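Local coordinates for prolyl 4-hydroxylase alpha subunit Fe(2+) 2OG dioxygenase domain-containing protein (Burkholderia ambifaria, PDB 3W20) that probably oxidises N-substituted L-amino acids as a metal- and 2-oxoglutarate-dependent dioxygenase, here holding zinc in the metal site, at residues 8-11 with 15-18; 37-42 with 228-233; 25-30 with 176-181; 21-26 with 117-122. All coordinates share one frame; numbering follows the deposited sequence.

Contact 1. Residues 8-11 with 15-18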
loop_
_atom_site.group_PDB
_atom_site.type_symbol
_atom_site.label_atom_id
_atom_site.label_comp_id
_atom_site.label_asym_id
_atom_site.label_seq_id
_atom_site.Cartn_x
_atom_site.Cartn_y
_atom_site.Cartn_z
ATOM N N GLN A 8 -4.754 18.522 32.973
ATOM C CA GLN A 8 -6.044 19.267 33.077
ATOM C C GLN A 8 -7.085 18.511 32.275
ATOM O O GLN A 8 -6.896 18.226 31.060
ATOM C CB GLN A 8 -5.927 20.687 32.522
ATOM C CG GLN A 8 -4.909 21.620 33.258
ATOM C CD GLN A 8 -5.266 21.851 34.741
ATOM O OE1 GLN A 8 -6.410 22.166 35.061
ATOM N NE2 GLN A 8 -4.269 21.684 35.658
ATOM N N LEU A 9 -8.197 18.184 32.919
ATOM C CA LEU A 9 -9.204 17.385 32.220
ATOM C C LEU A 9 -10.418 18.279 31.897
ATOM O O LEU A 9 -11.035 18.866 32.797
ATOM C CB LEU A 9 -9.583 16.195 33.119
ATOM C CG LEU A 9 -10.518 15.095 32.634
ATOM C CD1 LEU A 9 -10.119 13.884 33.491
ATOM C CD2 LEU A 9 -12.000 15.432 32.842
HETATM N N MSE A 10 -10.795 18.392 30.613
HETATM C CA MSE A 10 -11.804 19.355 30.203
HETATM C C MSE A 10 -13.033 18.675 29.712
HETATM O O MSE A 10 -12.936 17.767 28.884
HETATM C CB MSE A 10 -11.315 20.252 29.064
HETATM C CG MSE A 10 -9.938 19.842 28.559
HETATM SE SE MSE A 10 -8.580 20.811 29.636
HETATM C CE MSE A 10 -9.363 22.294 28.760
ATOM N N ARG A 11 -14.211 19.120 30.181
ATOM C CA ARG A 11 -15.499 18.708 29.570
ATOM C C ARG A 11 -16.220 19.951 29.185
ATOM O O ARG A 11 -16.105 20.960 29.897
ATOM C CB ARG A 11 -16.335 17.970 30.636
ATOM C CG ARG A 11 -15.974 16.529 30.784
ATOM C CD ARG A 11 -16.408 15.823 29.501
ATOM N NE ARG A 11 -17.436 14.860 29.706
ATOM C CZ ARG A 11 -17.763 13.905 28.848
ATOM N NH1 ARG A 11 -17.197 13.783 27.600
ATOM N NH2 ARG A 11 -18.739 13.094 29.230
ATOM N N ALA A 15 -15.650 23.516 34.589
ATOM C CA ALA A 15 -14.270 23.924 34.942
ATOM C C ALA A 15 -13.334 22.722 34.825
ATOM O O ALA A 15 -13.783 21.585 35.016
ATOM C CB ALA A 15 -14.190 24.582 36.325
ATOM N N ALA A 16 -12.077 22.979 34.431
ATOM C CA ALA A 16 -11.122 21.925 34.138
ATOM C C ALA A 16 -10.813 21.301 35.482
ATOM O O ALA A 16 -10.762 22.017 36.493
ATOM C CB ALA A 16 -9.874 22.485 33.487
ATOM N N ARG A 17 -10.713 19.978 35.543
ATOM C CA ARG A 17 -10.268 19.329 36.785
ATOM C C ARG A 17 -8.772 19.198 36.693
ATOM O O ARG A 17 -8.266 18.769 35.679
ATOM C CB ARG A 17 -10.884 17.929 36.926
ATOM C CG ARG A 17 -12.406 17.985 36.922
ATOM C CD ARG A 17 -13.010 16.723 36.282
ATOM N NE ARG A 17 -14.488 16.729 36.128
ATOM C CZ ARG A 17 -15.181 17.113 35.043
ATOM N NH1 ARG A 17 -16.511 17.032 35.071
ATOM N NH2 ARG A 17 -14.576 17.574 33.941
ATOM N N ALA A 18 -8.053 19.601 37.728
ATOM C CA ALA A 18 -6.600 19.450 37.719
ATOM C C ALA A 18 -6.188 18.191 38.503
ATOM O O ALA A 18 -6.520 18.048 39.654
ATOM C CB ALA A 18 -5.930 20.704 38.283
#
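Leu9 and Arg17 face each other as the antiparallel hydrogen-bonded pair of a beta hairpin made by strands 4-10 and 17-22. Leu9 N donates to Arg17 O at 2.8 Å, and Arg17 N donates back to Leu9 O at 3.0 Å. Gln8 and Ala18 form the next, non-hydrogen-bonded pair. The bend at chi2 (-61°) brings the amide end of Gln8 toward Ala18, with Gln8 NE2 3.3 Å from Ala18 CB. On the other face of the two strands, Arg17 reaches back toward the turn. Its NH2 comes within 3.5 Å of Leu9 CD2, and the aliphatic start of Arg11 meets the same nitrogen. Arg17 NH2 is buried here and has no polar partner in the model. The two guanidinium planes are turned 62° apart, and the end of Arg11 leads away from Arg17. Asp33 and Asp36 hold it there through salt bridges to Arg11 NH1, which probably eases the closeness of two like charges.

The hairpin lies at the protein surface. Strand 4-10 continues into the large sheet by pairing with strand 37-41, through backbone bonds of Gln8 to Val39 and of Met10 to Ala37. Selenomethionine Met10 also packs on Ile228 and Leu230 of strand 227-230. Near the turn, its SE atom approaches Ala16 CB at 4.4 Å, and Leu9 O takes a CA-H...O contact from Ala16 CA at 3.3 Å.

Contact 2. Residues 37-42 with 228-233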
loop_
_atom_site.group_PDB
_atom_site.type_symbol
_atom_site.label_atom_id
_atom_site.label_comp_id
_atom_site.label_asym_id
_atom_site.label_seq_id
_atom_site.Cartn_x
_atom_site.Cartn_y
_atom_site.Cartn_z
ATOM N N ALA A 37 -11.324 16.586 26.355
ATOM C CA ALA A 37 -9.894 16.776 26.122
ATOM C C ALA A 37 -9.140 16.738 27.411
ATOM O O ALA A 37 -9.667 17.059 28.490
ATOM C CB ALA A 37 -9.612 18.100 25.388
ATOM N N ILE A 38 -7.904 16.328 27.316
ATOM C CA ILE A 38 -6.962 16.279 28.461
ATOM C C ILE A 38 -5.641 16.834 27.966
ATOM O O ILE A 38 -5.078 16.413 26.908
ATOM C CB ILE A 38 -6.776 14.876 28.999
ATOM C CG1 ILE A 38 -8.147 14.318 29.459
ATOM C CG2 ILE A 38 -5.874 14.900 30.283
ATOM C CD1 ILE A 38 -8.042 12.897 30.085
ATOM N N VAL A 39 -5.112 17.783 28.744
ATOM C CA VAL A 39 -3.793 18.339 28.425
ATOM C C VAL A 39 -2.795 18.000 29.525
ATOM O O VAL A 39 -3.057 18.282 30.704
ATOM C CB VAL A 39 -3.849 19.858 28.228
ATOM C CG1 VAL A 39 -2.417 20.341 27.922
ATOM C CG2 VAL A 39 -4.763 20.213 27.043
HETATM N N MSE A 40 -1.661 17.377 29.184
HETATM C CA MSE A 40 -0.740 16.825 30.191
HETATM C C MSE A 40 0.683 17.373 29.999
HETATM O O MSE A 40 1.148 17.542 28.899
HETATM C CB MSE A 40 -0.642 15.270 29.980
HETATM C CG MSE A 40 -2.041 14.647 29.910
HETATM SE SE MSE A 40 -1.831 12.673 29.776
HETATM C CE MSE A 40 -0.982 12.374 31.502
ATOM N N ASP A 41 1.372 17.664 31.107
ATOM C CA ASP A 41 2.727 18.193 31.075
ATOM C C ASP A 41 3.683 17.019 31.062
ATOM O O ASP A 41 3.963 16.407 32.068
ATOM C CB ASP A 41 2.980 19.049 32.322
ATOM C CG ASP A 41 2.185 20.314 32.336
ATOM O OD1 ASP A 41 1.352 20.561 31.444
ATOM O OD2 ASP A 41 2.387 21.111 33.264
ATOM N N ILE A 42 4.174 16.688 29.879
ATOM C CA ILE A 42 4.950 15.476 29.678
ATOM C C ILE A 42 6.436 15.776 29.677
ATOM O O ILE A 42 7.204 15.100 30.380
ATOM C CB ILE A 42 4.595 14.812 28.323
ATOM C CG1 ILE A 42 3.092 14.420 28.290
ATOM C CG2 ILE A 42 5.502 13.610 28.084
ATOM C CD1 ILE A 42 2.687 13.596 29.514
ATOM N N ILE A 228 -14.465 24.581 23.538
ATOM C CA ILE A 228 -13.325 24.545 24.458
ATOM C C ILE A 228 -12.194 25.136 23.683
ATOM O O ILE A 228 -11.848 24.650 22.578
ATOM C CB ILE A 228 -13.005 23.084 24.769
ATOM C CG1 ILE A 228 -14.153 22.506 25.582
ATOM C CG2 ILE A 228 -11.702 22.995 25.530
ATOM C CD1 ILE A 228 -13.976 21.025 25.875
HETATM N N MSE A 229 -11.623 26.256 24.180
HETATM C CA MSE A 229 -10.366 26.782 23.604
HETATM C C MSE A 229 -9.138 26.318 24.376
HETATM O O MSE A 229 -9.058 26.439 25.572
HETATM C CB MSE A 229 -10.430 28.331 23.430
HETATM C CG MSE A 229 -11.444 28.665 22.323
HETATM SE SE MSE A 229 -11.717 30.625 22.258
HETATM C CE MSE A 229 -9.818 31.134 22.293
ATOM N N LEU A 230 -8.166 25.719 23.660
ATOM C CA LEU A 230 -6.986 25.151 24.267
ATOM C C LEU A 230 -5.764 25.902 23.703
ATOM O O LEU A 230 -5.825 26.313 22.546
ATOM C CB LEU A 230 -6.866 23.691 23.776
ATOM C CG LEU A 230 -7.925 22.689 24.220
ATOM C CD1 LEU A 230 -7.601 21.313 23.671
ATOM C CD2 LEU A 230 -7.900 22.654 25.737
ATOM N N LYS A 231 -4.757 26.154 24.537
ATOM C CA LYS A 231 -3.505 26.745 24.068
ATOM C C LYS A 231 -2.386 25.860 24.594
ATOM O O LYS A 231 -1.733 26.186 25.604
ATOM C CB LYS A 231 -3.321 28.168 24.668
ATOM C CG LYS A 231 -4.366 29.231 24.327
ATOM C CD LYS A 231 -4.304 29.719 22.893
ATOM C CE LYS A 231 -4.988 31.109 22.778
ATOM N NZ LYS A 231 -4.999 31.679 21.409
ATOM N N PRO A 232 -2.178 24.691 23.991
ATOM C CA PRO A 232 -1.170 23.763 24.520
ATOM C C PRO A 232 0.235 24.427 24.339
ATOM O O PRO A 232 0.495 25.080 23.298
ATOM C CB PRO A 232 -1.324 22.507 23.632
ATOM C CG PRO A 232 -2.608 22.661 22.933
ATOM C CD PRO A 232 -2.887 24.156 22.819
ATOM N N GLN A 233 1.081 24.236 25.322
ATOM C CA GLN A 233 2.419 24.849 25.352
ATOM C C GLN A 233 3.463 23.817 25.015
ATOM O O GLN A 233 3.266 22.613 25.212
ATOM C CB GLN A 233 2.689 25.412 26.750
ATOM C CG GLN A 233 1.630 26.460 27.175
ATOM C CD GLN A 233 1.658 27.640 26.217
ATOM O OE1 GLN A 233 0.689 27.963 25.498
ATOM N NE2 GLN A 233 2.810 28.255 26.142
#
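Leu230 sends its two methyls to two residues of strand 37-41. CD1 lies 4.2 Å from Ala37 CB. CD2 lies 4.2 Å from Val39 CG2. Ala37 and Val39 are two apart on the strand, so both face the same way and the leucine fork straddles the interval between them. Leu230 CG stands anti to the carbonyl carbon, chi1 -67°, and this aims the fork at strand 37-41. Val39 offers the methyl that is anti to its carbonyl carbon. Val39 and Leu230 point in opposing senses and meet through one methyl each.

The contact is buried between the two sheets of the double-stranded beta-helix. Strand 37-41 belongs to the large sheet, between strands 4-10 and 236-241. Strand 227-230 is an outer strand of the three-stranded sheet. Met10 packs on Ala37, and Met195 on Ala37 and Ile228, extending the apolar layer. The metal site is near: the Leu230 side chain is about 8 Å from that of the zinc ligand His246, and about 8 Å from that of Arg255, a 2-oxoglutarate-binding residue.

Only methyl groups meet here, at ordinary van der Waals distance. The two sheets are therefore joined by dispersion and the exclusion of water, without directional bonds.

Contact 3. Residues 25-30 with 176-181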
loop_
_atom_site.group_PDB
_atom_site.type_symbol
_atom_site.label_atom_id
_atom_site.label_comp_id
_atom_site.label_asym_id
_atom_site.label_seq_id
_atom_site.Cartn_x
_atom_site.Cartn_y
_atom_site.Cartn_z
ATOM N N ALA A 25 -4.338 6.335 32.388
ATOM C CA ALA A 25 -5.550 6.769 33.014
ATOM C C ALA A 25 -6.278 7.863 32.205
ATOM O O ALA A 25 -7.494 7.860 32.123
ATOM C CB ALA A 25 -5.329 7.176 34.496
ATOM N N ALA A 26 -5.518 8.796 31.645
ATOM C CA ALA A 26 -6.067 9.890 30.837
ATOM C C ALA A 26 -6.763 9.293 29.587
ATOM O O ALA A 26 -7.914 9.634 29.289
ATOM C CB ALA A 26 -4.969 10.822 30.389
ATOM N N ILE A 27 -6.084 8.340 28.969
ATOM C CA ILE A 27 -6.622 7.673 27.749
ATOM C C ILE A 27 -7.909 6.896 28.184
ATOM O O ILE A 27 -8.954 6.941 27.507
ATOM C CB ILE A 27 -5.594 6.731 27.102
ATOM C CG1 ILE A 27 -4.424 7.485 26.466
ATOM C CG2 ILE A 27 -6.228 5.713 26.139
ATOM C CD1 ILE A 27 -4.859 8.378 25.280
ATOM N N HIS A 28 -7.866 6.186 29.298
ATOM C CA HIS A 28 -9.128 5.505 29.773
ATOM C C HIS A 28 -10.279 6.471 30.019
ATOM O O HIS A 28 -11.479 6.111 29.765
ATOM C CB HIS A 28 -8.817 4.701 31.056
ATOM C CG HIS A 28 -10.025 4.028 31.683
ATOM N ND1 HIS A 28 -10.920 4.692 32.464
ATOM C CD2 HIS A 28 -10.466 2.700 31.631
ATOM C CE1 HIS A 28 -11.901 3.845 32.846
ATOM N NE2 HIS A 28 -11.598 2.620 32.383
ATOM N N ALA A 29 -9.993 7.655 30.596
ATOM C CA ALA A 29 -11.068 8.591 30.866
ATOM C C ALA A 29 -11.659 9.034 29.549
ATOM O O ALA A 29 -12.871 9.166 29.442
ATOM C CB ALA A 29 -10.621 9.780 31.757
ATOM N N LEU A 30 -10.805 9.260 28.541
ATOM C CA LEU A 30 -11.358 9.712 27.260
ATOM C C LEU A 30 -12.207 8.592 26.639
ATOM O O LEU A 30 -13.271 8.830 26.042
ATOM C CB LEU A 30 -10.243 10.150 26.321
ATOM C CG LEU A 30 -9.660 11.498 26.813
ATOM C CD1 LEU A 30 -8.230 11.649 26.290
ATOM C CD2 LEU A 30 -10.513 12.583 26.222
ATOM N N ARG A 176 -14.994 6.991 20.209
ATOM C CA ARG A 176 -14.004 7.560 21.064
ATOM C C ARG A 176 -12.624 7.672 20.406
ATOM O O ARG A 176 -11.598 7.616 21.099
ATOM C CB ARG A 176 -13.902 6.834 22.428
ATOM C CG ARG A 176 -15.263 6.678 23.139
ATOM C CD ARG A 176 -15.994 8.034 23.324
ATOM N NE ARG A 176 -17.448 7.757 23.301
ATOM C CZ ARG A 176 -18.367 8.646 22.937
ATOM N NH1 ARG A 176 -19.628 8.285 22.933
ATOM N NH2 ARG A 176 -18.078 9.913 22.640
ATOM N N GLN A 177 -12.564 7.734 19.061
ATOM C CA GLN A 177 -11.230 7.859 18.405
ATOM C C GLN A 177 -10.531 9.077 19.053
ATOM O O GLN A 177 -11.164 10.142 19.193
ATOM C CB GLN A 177 -11.425 8.123 16.925
ATOM C CG GLN A 177 -10.073 8.397 16.166
ATOM C CD GLN A 177 -10.263 8.457 14.654
ATOM O OE1 GLN A 177 -10.986 7.650 14.083
ATOM N NE2 GLN A 177 -9.460 9.317 14.001
ATOM N N LEU A 178 -9.226 8.930 19.383
ATOM C CA LEU A 178 -8.534 10.063 20.030
ATOM C C LEU A 178 -7.511 10.616 19.104
ATOM O O LEU A 178 -6.852 9.824 18.407
ATOM C CB LEU A 178 -7.840 9.610 21.313
ATOM C CG LEU A 178 -8.822 8.897 22.239
ATOM C CD1 LEU A 178 -8.011 8.459 23.461
ATOM C CD2 LEU A 178 -10.060 9.788 22.620
ATOM N N GLY A 179 -7.293 11.941 19.151
ATOM C CA GLY A 179 -6.067 12.520 18.576
ATOM C C GLY A 179 -5.122 12.763 19.764
ATOM O O GLY A 179 -5.593 13.035 20.895
ATOM N N GLY A 180 -3.806 12.649 19.539
ATOM C CA GLY A 180 -2.839 12.910 20.615
ATOM C C GLY A 180 -1.722 13.694 19.938
ATOM O O GLY A 180 -1.130 13.181 18.930
ATOM N N PHE A 181 -1.403 14.923 20.412
ATOM C CA PHE A 181 -0.216 15.569 19.810
ATOM C C PHE A 181 0.561 16.291 20.892
ATOM O O PHE A 181 -0.037 16.868 21.855
ATOM C CB PHE A 181 -0.622 16.545 18.672
ATOM C CG PHE A 181 -1.511 17.720 19.124
ATOM C CD1 PHE A 181 -0.949 18.943 19.507
ATOM C CD2 PHE A 181 -2.927 17.591 19.160
ATOM C CE1 PHE A 181 -1.759 20.024 19.911
ATOM C CE2 PHE A 181 -3.727 18.653 19.567
ATOM C CZ PHE A 181 -3.178 19.898 19.952
#
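Arg176 lies alongside the last turn of segment 25-30, with Leu30 O pointing at its aliphatic chain. Its CD is 3.9 Å from Leu30 O, a plain van der Waals contact. The chain is bent at chi2 (-55°), and the guanidinium carries on past the helix. Arg176 NH2 finds its hydrogen bond at Gln241 OE1.

Leu178 carries most of the contact. It opens strand 178-185 and points its side chain at the helix. Its CD1 lies 3.6 Å from Ile27 CD1; the two terminal methyls meet, the chains slanting across one another. CD2 rests against Leu30 CB at 3.7 Å. CD1 lies a little farther from the same carbon, at 4.0 Å. The fork thus touches two residues three apart on the helix, CD1 meeting both and CD2 Leu30. In Ile27, chi1 (-69°) sets CG1 anti to the carbonyl carbon, and the bend at chi2 (-64°) turns CD1 toward Leu178. All three of these side chains are buried. The strand then runs on through Gly179 and Gly180.

The contact lays helix 23-31 against the large sheet of the double-stranded beta-helix. Strand 178-185 runs between strands 236-241 and 255-265 and is antiparallel to both. The helix also bridges these neighbours, through Ile27 on Leu262 and Leu239 and through Leu30 on Leu239. On its other flank, Ala26 and Leu30 rest on Ile38 of strand 37-41.

Contact 4. Residues 21-26 with 117-122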
loop_
_atom_site.group_PDB
_atom_site.type_symbol
_atom_site.label_atom_id
_atom_site.label_comp_id
_atom_site.label_asym_id
_atom_site.label_seq_id
_atom_site.Cartn_x
_atom_site.Cartn_y
_atom_site.Cartn_z
HETATM N N MSE A 21 -2.039 12.356 36.572
HETATM C CA MSE A 21 -2.568 11.100 36.024
HETATM C C MSE A 21 -1.538 10.420 35.218
HETATM O O MSE A 21 -0.651 11.082 34.637
HETATM C CB MSE A 21 -3.704 11.244 34.971
HETATM C CG MSE A 21 -4.468 12.485 35.273
HETATM SE SE MSE A 21 -5.967 12.496 34.008
HETATM C CE MSE A 21 -6.861 10.846 34.443
ATOM N N THR A 22 -1.666 9.109 35.091
ATOM C CA THR A 22 -0.826 8.399 34.107
ATOM C C THR A 22 -1.399 8.632 32.730
ATOM O O THR A 22 -2.587 9.014 32.584
ATOM C CB THR A 22 -0.807 6.882 34.323
ATOM O OG1 THR A 22 -2.147 6.346 34.256
ATOM C CG2 THR A 22 -0.223 6.535 35.679
ATOM N N ILE A 23 -0.573 8.395 31.697
ATOM C CA ILE A 23 -1.114 8.358 30.323
ATOM C C ILE A 23 -2.274 7.349 30.178
ATOM O O ILE A 23 -3.294 7.672 29.569
ATOM C CB ILE A 23 0.016 7.948 29.298
ATOM C CG1 ILE A 23 1.173 8.930 29.452
ATOM C CG2 ILE A 23 -0.565 7.810 27.862
ATOM C CD1 ILE A 23 1.197 10.064 28.475
ATOM N N ALA A 24 -2.128 6.122 30.717
ATOM C CA ALA A 24 -3.195 5.119 30.551
ATOM C C ALA A 24 -4.456 5.606 31.237
ATOM O O ALA A 24 -5.549 5.367 30.690
ATOM C CB ALA A 24 -2.810 3.746 31.127
ATOM N N ALA A 25 -4.338 6.335 32.388
ATOM C CA ALA A 25 -5.550 6.769 33.014
ATOM C C ALA A 25 -6.278 7.863 32.205
ATOM O O ALA A 25 -7.494 7.860 32.123
ATOM C CB ALA A 25 -5.329 7.176 34.496
ATOM N N ALA A 26 -5.518 8.796 31.645
ATOM C CA ALA A 26 -6.067 9.890 30.837
ATOM C C ALA A 26 -6.763 9.293 29.587
ATOM O O ALA A 26 -7.914 9.634 29.289
ATOM C CB ALA A 26 -4.969 10.822 30.389
ATOM N N SER A 117 2.833 3.056 23.149
ATOM C CA SER A 117 2.986 1.582 23.151
ATOM C C SER A 117 3.190 1.038 24.590
ATOM O O SER A 117 2.631 0.022 24.991
ATOM C CB SER A 117 4.084 1.090 22.182
ATOM O OG SER A 117 5.326 1.727 22.280
ATOM N N ASP A 118 3.976 1.764 25.372
ATOM C CA ASP A 118 4.205 1.421 26.760
ATOM C C ASP A 118 2.991 1.591 27.626
ATOM O O ASP A 118 2.685 0.724 28.431
ATOM C CB ASP A 118 5.352 2.261 27.358
ATOM C CG ASP A 118 6.696 1.941 26.735
ATOM O OD1 ASP A 118 6.836 0.932 26.036
ATOM O OD2 ASP A 118 7.615 2.728 26.875
ATOM N N ALA A 119 2.314 2.714 27.511
ATOM C CA ALA A 119 1.237 2.943 28.399
ATOM C C ALA A 119 0.042 1.997 28.134
ATOM O O ALA A 119 -0.652 1.589 29.060
ATOM C CB ALA A 119 0.807 4.390 28.338
ATOM N N LEU A 120 -0.249 1.711 26.871
ATOM C CA LEU A 120 -1.487 1.086 26.513
ATOM C C LEU A 120 -1.293 -0.301 25.932
ATOM O O LEU A 120 -2.243 -0.937 25.561
ATOM C CB LEU A 120 -2.199 1.918 25.452
ATOM C CG LEU A 120 -2.445 3.386 25.813
ATOM C CD1 LEU A 120 -3.066 4.122 24.619
ATOM C CD2 LEU A 120 -3.474 3.389 26.918
ATOM N N ASP A 121 -0.050 -0.740 25.822
ATOM C CA ASP A 121 0.261 -1.894 24.967
ATOM C C ASP A 121 -0.263 -1.644 23.566
ATOM O O ASP A 121 -0.699 -2.592 22.885
ATOM C CB ASP A 121 -0.311 -3.235 25.527
ATOM C CG ASP A 121 0.418 -4.488 24.972
ATOM O OD1 ASP A 121 1.477 -4.387 24.291
ATOM O OD2 ASP A 121 -0.083 -5.609 25.256
ATOM N N ALA A 122 -0.188 -0.396 23.094
ATOM C CA ALA A 122 -0.712 -0.099 21.741
ATOM C C ALA A 122 0.209 -0.698 20.665
ATOM O O ALA A 122 1.457 -0.894 20.885
ATOM C CB ALA A 122 -0.822 1.425 21.539
#
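Ala25 N donates to Thr22 OG1 at 2.9 Å, an N-cap bond that starts the helix whose Ile23 and Ala24 meet Ala119. The bond is moderately bent, 148° at the hydrogen. Thr22 CB holds OG1 near +60° from the backbone N (chi1 58°), and so over the first turn. Ala26 N closes that turn on Thr22 O at 3.1 Å.

Across the contact the touching groups are small. Ile23 CG2 lies 3.7 Å from Ala119 CB. This branch is anti to the backbone N, while CG1 leads away from the partner. Ala24 CB sits 3.7 Å from Ala119 O, a methyl beside a carbonyl. With alanine at both positions the backbones come close, and the Ala24 and Ala119 CA atoms are 5.4 Å apart.

Two helix ends meet here. The beginning of helix 23-31, on the large sheet of the double-stranded beta-helix, touches the end of helix 111-120. The latter closes at Leu120, and Asp121 leaves it with positive phi. The chain then enters strand 123-127. The place is partly buried and away from the metal and 2-oxoglutarate sites. Gln2 packs on Ala119, and Trp269 packs on Leu120. Leu120 CD2 reaches to 4.0 Å from Ala24 CA.

In the fold
From the N terminus, contact 1 closes first, a short hairpin between neighbouring strands, and is complete before the others open. The chain then runs through strand 17-22 into helix 23-31, where contacts 4 and 3 both start and share Ala25 and Ala26. Contact 4 closes a loop of 90 residues on helix 111-120, and contact 3 a longer one on strand 178-185. Contact 2 opens at strand 37-41, inside both loops, and closes last at 228-233, so it crosses both. Contact 1 adjoins contact 2 through the pairing of strands 4-10 and 37-41. Together they tie the N-terminal segment to the large sheet, the smaller sheet and helix 111-120.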